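Local structure of lipase (Photobacterium sp. M37, 2ORY) at residues Leu305-Ala308 with Ala309-Val313; Ser96-Trp100 with Leu101-Phe105; Phe65-Phe68 with Asn69-Met72; Ser2-Lys5 with Glu6-Met9. The protein is a cold-adapted lipase of the alpha/beta hydrolase fold, which hydrolyses the ester bonds of triacylglycerols. All blocks are in the same frame, centred on the assembly; numbering follows the deposited sequence.

Interaction 1. Residues Leu305-Ala308 with Ala309-Val313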
loop_
_atom_site.group_PDB
_atom_site.type_symbol
_atom_site.label_atom_id
_atom_site.label_comp_id
_atom_site.label_asym_id
_atom_site.label_seq_id
_atom_site.Cartn_x
_atom_site.Cartn_y
_atom_site.Cartn_z
ATOM N N LEU A 305 -3.674 -11.224 17.340
ATOM C CA LEU A 305 -4.357 -10.674 16.165
ATOM C C LEU A 305 -4.929 -9.271 16.378
ATOM O O LEU A 305 -4.959 -8.463 15.449
ATOM C CB LEU A 305 -5.468 -11.622 15.716
ATOM C CG LEU A 305 -4.966 -12.976 15.215
ATOM C CD1 LEU A 305 -6.114 -13.843 14.822
ATOM C CD2 LEU A 305 -4.060 -12.783 14.035
ATOM N N VAL A 306 -5.397 -8.985 17.593
ATOM C CA VAL A 306 -5.957 -7.681 17.891
ATOM C C VAL A 306 -4.815 -6.657 17.957
ATOM O O VAL A 306 -4.895 -5.570 17.373
ATOM C CB VAL A 306 -6.766 -7.723 19.238
ATOM C CG1 VAL A 306 -7.402 -6.367 19.521
ATOM C CG2 VAL A 306 -7.865 -8.801 19.164
ATOM N N GLN A 307 -3.740 -7.019 18.654
ATOM C CA GLN A 307 -2.561 -6.159 18.781
ATOM C C GLN A 307 -1.975 -5.886 17.383
ATOM O O GLN A 307 -1.511 -4.787 17.084
ATOM C CB GLN A 307 -1.506 -6.875 19.636
ATOM C CG GLN A 307 -0.221 -6.098 19.843
ATOM C CD GLN A 307 -0.385 -4.962 20.830
ATOM O OE1 GLN A 307 -0.005 -3.826 20.560
ATOM N NE2 GLN A 307 -0.961 -5.271 21.991
ATOM N N ALA A 308 -2.005 -6.910 16.538
ATOM C CA ALA A 308 -1.472 -6.819 15.190
ATOM C C ALA A 308 -2.301 -5.877 14.320
ATOM O O ALA A 308 -1.755 -5.112 13.514
ATOM C CB ALA A 308 -1.409 -8.216 14.565
ATOM N N ALA A 309 -3.620 -5.934 14.477
ATOM C CA ALA A 309 -4.495 -5.059 13.704
ATOM C C ALA A 309 -4.334 -3.616 14.152
ATOM O O ALA A 309 -4.457 -2.679 13.354
ATOM C CB ALA A 309 -5.972 -5.486 13.855
ATOM N N TYR A 310 -4.065 -3.431 15.436
ATOM C CA TYR A 310 -3.923 -2.088 15.984
ATOM C C TYR A 310 -2.656 -1.454 15.448
ATOM O O TYR A 310 -2.678 -0.328 14.961
ATOM C CB TYR A 310 -3.851 -2.140 17.515
ATOM C CG TYR A 310 -3.640 -0.783 18.160
ATOM C CD1 TYR A 310 -4.718 0.049 18.437
ATOM C CD2 TYR A 310 -2.356 -0.318 18.460
ATOM C CE1 TYR A 310 -4.534 1.312 18.995
ATOM C CE2 TYR A 310 -2.153 0.958 19.030
ATOM C CZ TYR A 310 -3.254 1.763 19.290
ATOM O OH TYR A 310 -3.096 3.017 19.850
ATOM N N GLN A 311 -1.559 -2.199 15.536
ATOM C CA GLN A 311 -0.274 -1.703 15.086
ATOM C C GLN A 311 -0.259 -1.401 13.590
ATOM O O GLN A 311 0.385 -0.443 13.159
ATOM C CB GLN A 311 0.832 -2.702 15.422
ATOM C CG GLN A 311 1.065 -2.940 16.911
ATOM C CD GLN A 311 1.563 -1.706 17.651
ATOM O OE1 GLN A 311 2.211 -0.836 17.065
ATOM N NE2 GLN A 311 1.275 -1.634 18.951
ATOM N N HIS A 312 -0.983 -2.206 12.814
ATOM C CA HIS A 312 -1.030 -2.048 11.359
ATOM C C HIS A 312 -1.887 -0.897 10.884
ATOM O O HIS A 312 -1.529 -0.194 9.933
ATOM C CB HIS A 312 -1.543 -3.334 10.725
ATOM C CG HIS A 312 -1.456 -3.360 9.229
ATOM N ND1 HIS A 312 -0.293 -3.074 8.547
ATOM C CD2 HIS A 312 -2.358 -3.738 8.292
ATOM C CE1 HIS A 312 -0.481 -3.282 7.256
ATOM N NE2 HIS A 312 -1.724 -3.687 7.075
ATOM N N VAL A 313 -3.016 -0.700 11.549
ATOM C CA VAL A 313 -3.948 0.331 11.134
ATOM C C VAL A 313 -3.907 1.578 11.982
ATOM O O VAL A 313 -3.818 2.681 11.447
ATOM C CB VAL A 313 -5.385 -0.229 11.114
ATOM C CG1 VAL A 313 -6.382 0.826 10.647
ATOM C CG2 VAL A 313 -5.426 -1.412 10.195
#
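Gln307 and Gln311, one turn apart on helix 304-319, lie side by side, their side chains running the same way. Gln311 NE2 donates to Gln307 OE1 at 3.0 Å, an almost straight bond (168°) that lies in the carbonyl plane of Gln307 and in the amide plane of Gln311. Both chains bend at the second torsion, which brings the two amides level and within 19° of coplanar. Outside partners hold them from further sides: Gln307 NE2 bonds to Asn298 O, Gln311 NE2 also to Asn296 O, and Gln311 OE1 to Asn233 ND2. These bonds fix the flip of both buried amides. Main-chain bonds run alongside, from Ala309 N to Leu305 O (3.0 Å), Tyr310 N to Val306 O (3.0 Å), Gln311 N to Gln307 O (3.0 Å) and His312 N to Ala308 O (3.1 Å). In van der Waals packing, Gln311 CG rests 3.2 Å from Gln307 O, and His312 CB 3.3 Å from Ala308 O. The His312 ring leads away from this turn, its CG opposite the backbone N (chi1 -172°), and there ND1 bonds to Asp236 OD2 and NE2 to Ser174 OG. This geometry is consistent with the Ser-His-Asp catalytic triad of alpha/beta hydrolases, with the histidine carried on a helix whose preceding turn carries the glutamine pair.

Interaction 2. Residues Ser96-Trp100 with Leu101-Phe105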
loop_
_atom_site.group_PDB
_atom_site.type_symbol
_atom_site.label_atom_id
_atom_site.label_comp_id
_atom_site.label_asym_id
_atom_site.label_seq_id
_atom_site.Cartn_x
_atom_site.Cartn_y
_atom_site.Cartn_z
ATOM N N SER A 96 -7.680 -7.846 8.986
ATOM C CA SER A 96 -7.633 -9.301 9.024
ATOM C C SER A 96 -6.328 -9.860 8.488
ATOM O O SER A 96 -6.328 -10.747 7.635
ATOM C CB SER A 96 -8.800 -9.856 8.212
ATOM O OG SER A 96 -10.021 -9.402 8.753
ATOM N N ILE A 97 -5.216 -9.376 9.025
ATOM C CA ILE A 97 -3.900 -9.803 8.575
ATOM C C ILE A 97 -3.681 -11.311 8.397
ATOM O O ILE A 97 -3.138 -11.743 7.377
ATOM C CB ILE A 97 -2.778 -9.215 9.520
ATOM C CG1 ILE A 97 -2.824 -7.688 9.493
ATOM C CG2 ILE A 97 -1.395 -9.683 9.075
ATOM C CD1 ILE A 97 -2.069 -7.043 10.632
ATOM N N SER A 98 -4.098 -12.116 9.370
ATOM C CA SER A 98 -3.870 -13.564 9.289
ATOM C C SER A 98 -4.537 -14.186 8.062
ATOM O O SER A 98 -4.027 -15.142 7.490
ATOM C CB SER A 98 -4.368 -14.253 10.573
ATOM O OG SER A 98 -3.998 -15.615 10.606
ATOM N N ASP A 99 -5.668 -13.626 7.652
ATOM C CA ASP A 99 -6.389 -14.148 6.498
ATOM C C ASP A 99 -5.808 -13.726 5.151
ATOM O O ASP A 99 -5.505 -14.591 4.339
ATOM C CB ASP A 99 -7.873 -13.767 6.556
ATOM C CG ASP A 99 -8.606 -14.432 7.732
ATOM O OD1 ASP A 99 -7.950 -15.155 8.511
ATOM O OD2 ASP A 99 -9.828 -14.229 7.883
ATOM N N TRP A 100 -5.660 -12.420 4.902
ATOM C CA TRP A 100 -5.132 -11.981 3.610
ATOM C C TRP A 100 -3.611 -12.052 3.465
ATOM O O TRP A 100 -3.107 -12.110 2.346
ATOM C CB TRP A 100 -5.622 -10.568 3.254
ATOM C CG TRP A 100 -5.126 -9.477 4.147
ATOM C CD1 TRP A 100 -5.768 -8.957 5.234
ATOM C CD2 TRP A 100 -3.852 -8.802 4.066
ATOM N NE1 TRP A 100 -4.977 -8.008 5.838
ATOM C CE2 TRP A 100 -3.799 -7.892 5.147
ATOM C CE3 TRP A 100 -2.759 -8.880 3.191
ATOM C CZ2 TRP A 100 -2.682 -7.059 5.378
ATOM C CZ3 TRP A 100 -1.653 -8.047 3.422
ATOM C CH2 TRP A 100 -1.629 -7.152 4.508
ATOM N N LEU A 101 -2.880 -12.063 4.577
ATOM C CA LEU A 101 -1.421 -12.139 4.516
ATOM C C LEU A 101 -0.875 -13.560 4.791
ATOM O O LEU A 101 -0.254 -14.166 3.922
ATOM C CB LEU A 101 -0.800 -11.132 5.498
ATOM C CG LEU A 101 0.734 -11.160 5.558
ATOM C CD1 LEU A 101 1.289 -10.618 4.244
ATOM C CD2 LEU A 101 1.239 -10.327 6.735
ATOM N N PHE A 102 -1.108 -14.097 5.984
ATOM C CA PHE A 102 -0.615 -15.442 6.300
ATOM C C PHE A 102 -1.116 -16.552 5.356
ATOM O O PHE A 102 -0.392 -17.496 5.078
ATOM C CB PHE A 102 -0.991 -15.845 7.731
ATOM C CG PHE A 102 -0.278 -15.075 8.804
ATOM C CD1 PHE A 102 0.503 -13.970 8.500
ATOM C CD2 PHE A 102 -0.396 -15.468 10.133
ATOM C CE1 PHE A 102 1.158 -13.266 9.500
ATOM C CE2 PHE A 102 0.252 -14.775 11.144
ATOM C CZ PHE A 102 1.034 -13.666 10.824
ATOM N N ASN A 103 -2.353 -16.458 4.887
ATOM C CA ASN A 103 -2.879 -17.499 4.007
ATOM C C ASN A 103 -2.678 -17.250 2.507
ATOM O O ASN A 103 -3.375 -17.833 1.678
ATOM C CB ASN A 103 -4.365 -17.722 4.296
ATOM C CG ASN A 103 -4.595 -18.456 5.586
ATOM O OD1 ASN A 103 -4.704 -19.685 5.610
ATOM N ND2 ASN A 103 -4.656 -17.709 6.679
ATOM N N ASP A 104 -1.719 -16.403 2.156
ATOM C CA ASP A 104 -1.445 -16.106 0.746
ATOM C C ASP A 104 -0.672 -17.232 0.024
ATOM O O ASP A 104 0.543 -17.359 0.167
ATOM C CB ASP A 104 -0.659 -14.803 0.662
ATOM C CG ASP A 104 -0.538 -14.283 -0.750
ATOM O OD1 ASP A 104 -0.025 -13.154 -0.910
ATOM O OD2 ASP A 104 -0.950 -14.991 -1.694
ATOM N N PHE A 105 -1.375 -18.039 -0.762
ATOM C CA PHE A 105 -0.744 -19.140 -1.486
ATOM C C PHE A 105 0.197 -18.627 -2.558
ATOM O O PHE A 105 1.220 -19.236 -2.842
ATOM C CB PHE A 105 -1.786 -19.982 -2.222
ATOM C CG PHE A 105 -2.373 -21.093 -1.420
ATOM C CD1 PHE A 105 -3.295 -20.837 -0.417
ATOM C CD2 PHE A 105 -2.043 -22.410 -1.716
ATOM C CE1 PHE A 105 -3.886 -21.878 0.276
ATOM C CE2 PHE A 105 -2.628 -23.459 -1.029
ATOM C CZ PHE A 105 -3.553 -23.194 -0.029
HETATM O O HOH W 1 -5.946 -17.021 9.401
HETATM O O HOH W 2 -0.999 -11.401 0.905
#
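Leu101 CB sits over one face of the Trp100 indole, 3.9 Å from the centroid of the six-membered ring and 17° off its normal, a CH-pi contact between neighbours in sequence. It arises because Trp100 CG stands between its own backbone N and carbonyl carbon (chi1 66°), which folds the indole back over the peptide that follows. Leu101 also lies alongside Ile97, pointing the same way, with CD2 3.6 Å from Ile97 CG2. Phe102 extends the apolar patch more loosely, and its CD2 is approached obliquely by Ser98 OG at 3.6 Å. Beyond the side chains, Ile97 O takes Leu101 N at 2.8 Å and, weakly, Phe102 N, as the helix widens towards its end. Asn103 then finishes the turn: its ND2 donates to Ser98 O at 2.8 Å (146°), with the acceptor in the plane of the Asn103 amide but the donor tilted from the plane of the carbonyl. At the polar edge one water donates to Ser98 OG (2.7 Å) and to Asp99 OD1, and weakly accepts from Asn103 ND2. A second donates to Trp100 O (2.7 Å) and to Asp104 OD1 (2.7 Å). Ser98 OG is also bonded to Gln267 OE1, and Asp104 OD1 to Ser128 OG. The chemistry thus sets an apolar cluster of Ile97, Trp100 and Leu101, bordering His312, against polar bonds at two separate places on the weakly bonded end of the helix: the Asn103 amide serves Ser98 O beside a water linking three side chains, and the other water joins a carbonyl to a carboxylate.

Interaction 3. Residues Phe65-Phe68 with Asn69-Met72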
loop_
_atom_site.group_PDB
_atom_site.type_symbol
_atom_site.label_atom_id
_atom_site.label_comp_id
_atom_site.label_asym_id
_atom_site.label_seq_id
_atom_site.Cartn_x
_atom_site.Cartn_y
_atom_site.Cartn_z
ATOM N N PHE A 65 -18.937 -12.592 -3.003
ATOM C CA PHE A 65 -18.460 -13.815 -2.350
ATOM C C PHE A 65 -16.959 -13.998 -2.186
ATOM O O PHE A 65 -16.482 -15.121 -1.966
ATOM C CB PHE A 65 -19.066 -15.035 -3.049
ATOM C CG PHE A 65 -20.580 -15.034 -3.061
ATOM C CD1 PHE A 65 -21.276 -15.222 -4.244
ATOM C CD2 PHE A 65 -21.300 -14.838 -1.885
ATOM C CE1 PHE A 65 -22.677 -15.216 -4.255
ATOM C CE2 PHE A 65 -22.697 -14.828 -1.886
ATOM C CZ PHE A 65 -23.383 -15.020 -3.082
ATOM N N THR A 66 -16.221 -12.897 -2.298
ATOM C CA THR A 66 -14.772 -12.895 -2.107
ATOM C C THR A 66 -14.305 -11.449 -1.883
ATOM O O THR A 66 -14.807 -10.520 -2.524
ATOM C CB THR A 66 -14.021 -13.504 -3.304
ATOM O OG1 THR A 66 -12.608 -13.389 -3.073
ATOM C CG2 THR A 66 -14.392 -12.788 -4.622
ATOM N N ILE A 67 -13.371 -11.258 -0.953
ATOM C CA ILE A 67 -12.859 -9.923 -0.655
ATOM C C ILE A 67 -11.341 -9.892 -0.558
ATOM O O ILE A 67 -10.733 -8.828 -0.679
ATOM C CB ILE A 67 -13.388 -9.373 0.694
ATOM C CG1 ILE A 67 -12.717 -10.128 1.841
ATOM C CG2 ILE A 67 -14.927 -9.516 0.789
ATOM C CD1 ILE A 67 -12.917 -9.478 3.184
ATOM N N PHE A 68 -10.732 -11.056 -0.339
ATOM C CA PHE A 68 -9.294 -11.129 -0.182
ATOM C C PHE A 68 -8.519 -10.437 -1.284
ATOM O O PHE A 68 -7.405 -9.996 -1.050
ATOM C CB PHE A 68 -8.826 -12.583 -0.078
ATOM C CG PHE A 68 -9.140 -13.241 1.244
ATOM C CD1 PHE A 68 -8.713 -14.541 1.501
ATOM C CD2 PHE A 68 -9.878 -12.574 2.230
ATOM C CE1 PHE A 68 -9.013 -15.175 2.713
ATOM C CE2 PHE A 68 -10.183 -13.201 3.449
ATOM C CZ PHE A 68 -9.752 -14.503 3.690
ATOM N N ASN A 69 -9.096 -10.332 -2.482
ATOM C CA ASN A 69 -8.376 -9.697 -3.588
ATOM C C ASN A 69 -8.949 -8.360 -3.994
ATOM O O ASN A 69 -8.667 -7.876 -5.081
ATOM C CB ASN A 69 -8.347 -10.622 -4.797
ATOM C CG ASN A 69 -7.733 -11.958 -4.467
ATOM O OD1 ASN A 69 -6.561 -12.030 -4.070
ATOM N ND2 ASN A 69 -8.519 -13.029 -4.603
ATOM N N ASP A 70 -9.767 -7.776 -3.124
ATOM C CA ASP A 70 -10.356 -6.474 -3.398
ATOM C C ASP A 70 -9.237 -5.475 -3.652
ATOM O O ASP A 70 -8.130 -5.631 -3.139
ATOM C CB ASP A 70 -11.191 -5.992 -2.208
ATOM C CG ASP A 70 -12.590 -6.591 -2.184
ATOM O OD1 ASP A 70 -13.072 -7.043 -3.239
ATOM O OD2 ASP A 70 -13.216 -6.589 -1.109
ATOM N N ALA A 71 -9.514 -4.457 -4.450
ATOM C CA ALA A 71 -8.499 -3.441 -4.723
ATOM C C ALA A 71 -9.156 -2.171 -5.213
ATOM O O ALA A 71 -10.279 -2.205 -5.727
ATOM C CB ALA A 71 -7.525 -3.944 -5.750
ATOM N N MET A 72 -8.456 -1.053 -5.048
ATOM C CA MET A 72 -8.966 0.244 -5.481
ATOM C C MET A 72 -7.823 1.210 -5.756
ATOM O O MET A 72 -6.821 1.216 -5.041
ATOM C CB MET A 72 -9.880 0.857 -4.416
ATOM C CG MET A 72 -10.620 2.127 -4.884
ATOM S SD MET A 72 -9.660 3.695 -4.782
ATOM C CE MET A 72 -10.199 4.301 -3.229
HETATM O O HOH W 3 -11.680 -10.798 -4.009
HETATM O O HOH W 4 -6.484 -7.370 -2.072
#
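The carboxylate of Asp70 swings back across the Ile67 side chain at a slant, and its OD2 comes to 3.3 Å from Ile67 CB. Asp70 CG lies anti to its own carbonyl carbon (chi1 -82°), which carries the carboxylate back over Ile67. The Asn69 amide lies beside the preceding peptide, with CG 3.6 Å from Phe68 C. The Phe68 ring takes no share in this turn; it leads away, and its CZ packs on Asp99 CB of helix 97-102. Ile67 to Asp70 form a type I beta turn. Its closing bond, from Asp70 N to Ile67 O, measures 2.8 Å, but the placing of that oxygen is doubtful. Two waters clasp the bend. One accepts from Asn69 N at 3.0 Å and is hydrogen-bonded to Thr66 OG1 (2.9 Å); the other donates to Phe68 O (3.0 Å) and to Asp70 O (2.6 Å). Phe68 O is further bonded to Thr92 OG1 and Lys175 NZ, so this carbonyl is well satisfied. The turn forms a corner in strand 66-78 at the protein surface. Past it the strand enters the mixed sheet, Ala71 pairing through its backbone with Tyr61 of strand 52-63 and Met72 with Arg90 of strand 84-90, while the Met72 side chain packs on Ile33 and Met37 of helix 30-43.

Interaction 4. Residues Ser2-Lys5 with Glu6-Met9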
loop_
_atom_site.group_PDB
_atom_site.type_symbol
_atom_site.label_atom_id
_atom_site.label_comp_id
_atom_site.label_asym_id
_atom_site.label_seq_id
_atom_site.Cartn_x
_atom_site.Cartn_y
_atom_site.Cartn_z
ATOM N N SER A 2 2.930 23.007 7.389
ATOM C CA SER A 2 2.652 22.326 8.689
ATOM C C SER A 2 2.638 20.788 8.580
ATOM O O SER A 2 3.201 20.103 9.444
ATOM C CB SER A 2 1.330 22.851 9.278
ATOM O OG SER A 2 0.289 22.878 8.311
ATOM N N TYR A 3 2.006 20.243 7.537
ATOM C CA TYR A 3 1.987 18.791 7.343
ATOM C C TYR A 3 3.128 18.393 6.416
ATOM O O TYR A 3 3.326 19.019 5.387
ATOM C CB TYR A 3 0.674 18.322 6.704
ATOM C CG TYR A 3 -0.549 18.547 7.553
ATOM C CD1 TYR A 3 -1.269 19.739 7.472
ATOM C CD2 TYR A 3 -0.971 17.582 8.463
ATOM C CE1 TYR A 3 -2.380 19.966 8.277
ATOM C CE2 TYR A 3 -2.080 17.798 9.273
ATOM C CZ TYR A 3 -2.780 18.994 9.175
ATOM O OH TYR A 3 -3.878 19.216 9.978
ATOM N N THR A 4 3.887 17.364 6.768
ATOM C CA THR A 4 4.966 16.938 5.885
ATOM C C THR A 4 4.374 16.147 4.703
ATOM O O THR A 4 3.188 15.791 4.700
ATOM C CB THR A 4 5.962 16.025 6.614
ATOM O OG1 THR A 4 5.317 14.782 6.925
ATOM C CG2 THR A 4 6.451 16.688 7.917
ATOM N N LYS A 5 5.211 15.880 3.706
ATOM C CA LYS A 5 4.794 15.137 2.530
ATOM C C LYS A 5 4.331 13.747 2.962
ATOM O O LYS A 5 3.303 13.262 2.509
ATOM C CB LYS A 5 5.960 15.023 1.542
ATOM C CG LYS A 5 5.638 14.311 0.230
ATOM C CD LYS A 5 6.886 14.245 -0.657
ATOM C CE LYS A 5 6.647 13.443 -1.921
ATOM N NZ LYS A 5 5.603 14.089 -2.732
ATOM N N GLU A 6 5.089 13.127 3.860
ATOM C CA GLU A 6 4.765 11.795 4.355
ATOM C C GLU A 6 3.415 11.756 5.052
ATOM O O GLU A 6 2.639 10.820 4.859
ATOM C CB GLU A 6 5.862 11.306 5.300
ATOM C CG GLU A 6 7.193 11.206 4.615
ATOM C CD GLU A 6 8.099 12.379 4.909
ATOM O OE1 GLU A 6 7.704 13.556 4.701
ATOM O OE2 GLU A 6 9.229 12.098 5.353
ATOM N N GLN A 7 3.142 12.769 5.865
ATOM C CA GLN A 7 1.870 12.864 6.572
ATOM C C GLN A 7 0.733 13.065 5.570
ATOM O O GLN A 7 -0.374 12.549 5.743
ATOM C CB GLN A 7 1.892 14.040 7.549
ATOM C CG GLN A 7 2.936 13.912 8.636
ATOM C CD GLN A 7 2.947 15.122 9.537
ATOM O OE1 GLN A 7 3.278 16.228 9.107
ATOM N NE2 GLN A 7 2.569 14.926 10.792
ATOM N N LEU A 8 1.008 13.814 4.514
ATOM C CA LEU A 8 -0.011 14.059 3.516
ATOM C C LEU A 8 -0.371 12.778 2.810
ATOM O O LEU A 8 -1.542 12.466 2.665
ATOM C CB LEU A 8 0.461 15.094 2.502
ATOM C CG LEU A 8 -0.551 15.444 1.414
ATOM C CD1 LEU A 8 -1.798 16.052 2.044
ATOM C CD2 LEU A 8 0.083 16.432 0.448
ATOM N N MET A 9 0.636 12.037 2.366
ATOM C CA MET A 9 0.409 10.767 1.688
ATOM C C MET A 9 -0.264 9.726 2.608
ATOM O O MET A 9 -0.956 8.828 2.133
ATOM C CB MET A 9 1.736 10.220 1.149
ATOM C CG MET A 9 2.422 11.105 0.104
ATOM S SD MET A 9 1.386 11.668 -1.267
ATOM C CE MET A 9 1.307 10.292 -2.211
#
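A capping box opens helix 5-15, with Thr4 at the N-cap and Gln7 three residues on exchanging bonds between side chain and backbone. Thr4 OG1 accepts from Gln7 N at 3.1 Å (162°), and Gln7 OE1 answers by accepting from Thr4 N at 2.7 Å, a nearly straight bond (172°) that meets a lone pair in the carbonyl plane. With chi1 at 68°, Thr4 OG1 is tucked over its own main chain, within reach of Gln7 N. Gln7 reaches back to the N-cap on a chain extended beyond CG, and on the way its CG comes to 3.1 Å from Thr4 OG1. The far side of the Gln7 amide is tied down as well, NE2 bonding to Met320 O, so its orientation is fixed. Regular helix bonds follow from Leu8 N to Thr4 O (2.9 Å) and from Met9 N to Lys5 O (2.9 Å). Met9 CG also lies 3.3 Å from Lys5 O. The box thereby supplies an acceptor for an early helix N-H that has no preceding turn to serve it. Before the helix, Tyr3 lies among Lys45, Pro46 and Glu49, with its OH bonded to Asp325 OD1. The helix itself rests on the central sheet: Lys5 and Met9 touch Cys169 of strand 166-173, and both, with Glu6, touch Ile204 of strand 199-206.

Along the chain the order is interaction 4, 3, 2, 1. Interactions 1 and 2, with centres 14 Å apart, are in direct contact: helix 304-319 packs on helix 97-102, where Ile97 CD1 lies 3.7 Å from His312 CB and Trp100 borders the same histidine. Segments some 200 residues apart thus meet at the likely catalytic histidine. Interaction 3 lies 13 Å from interaction 2, centre to centre, and touches it through Phe68 on Asp99, but stays about 12 Å from interaction 1 at the nearest atoms. Interaction 4 is remote, its centre about 30 Å from that of interaction 2; its N-terminal helix packs on strands 166-173 and 199-206, while interaction 3 lies on strand 66-78 of the same sheet.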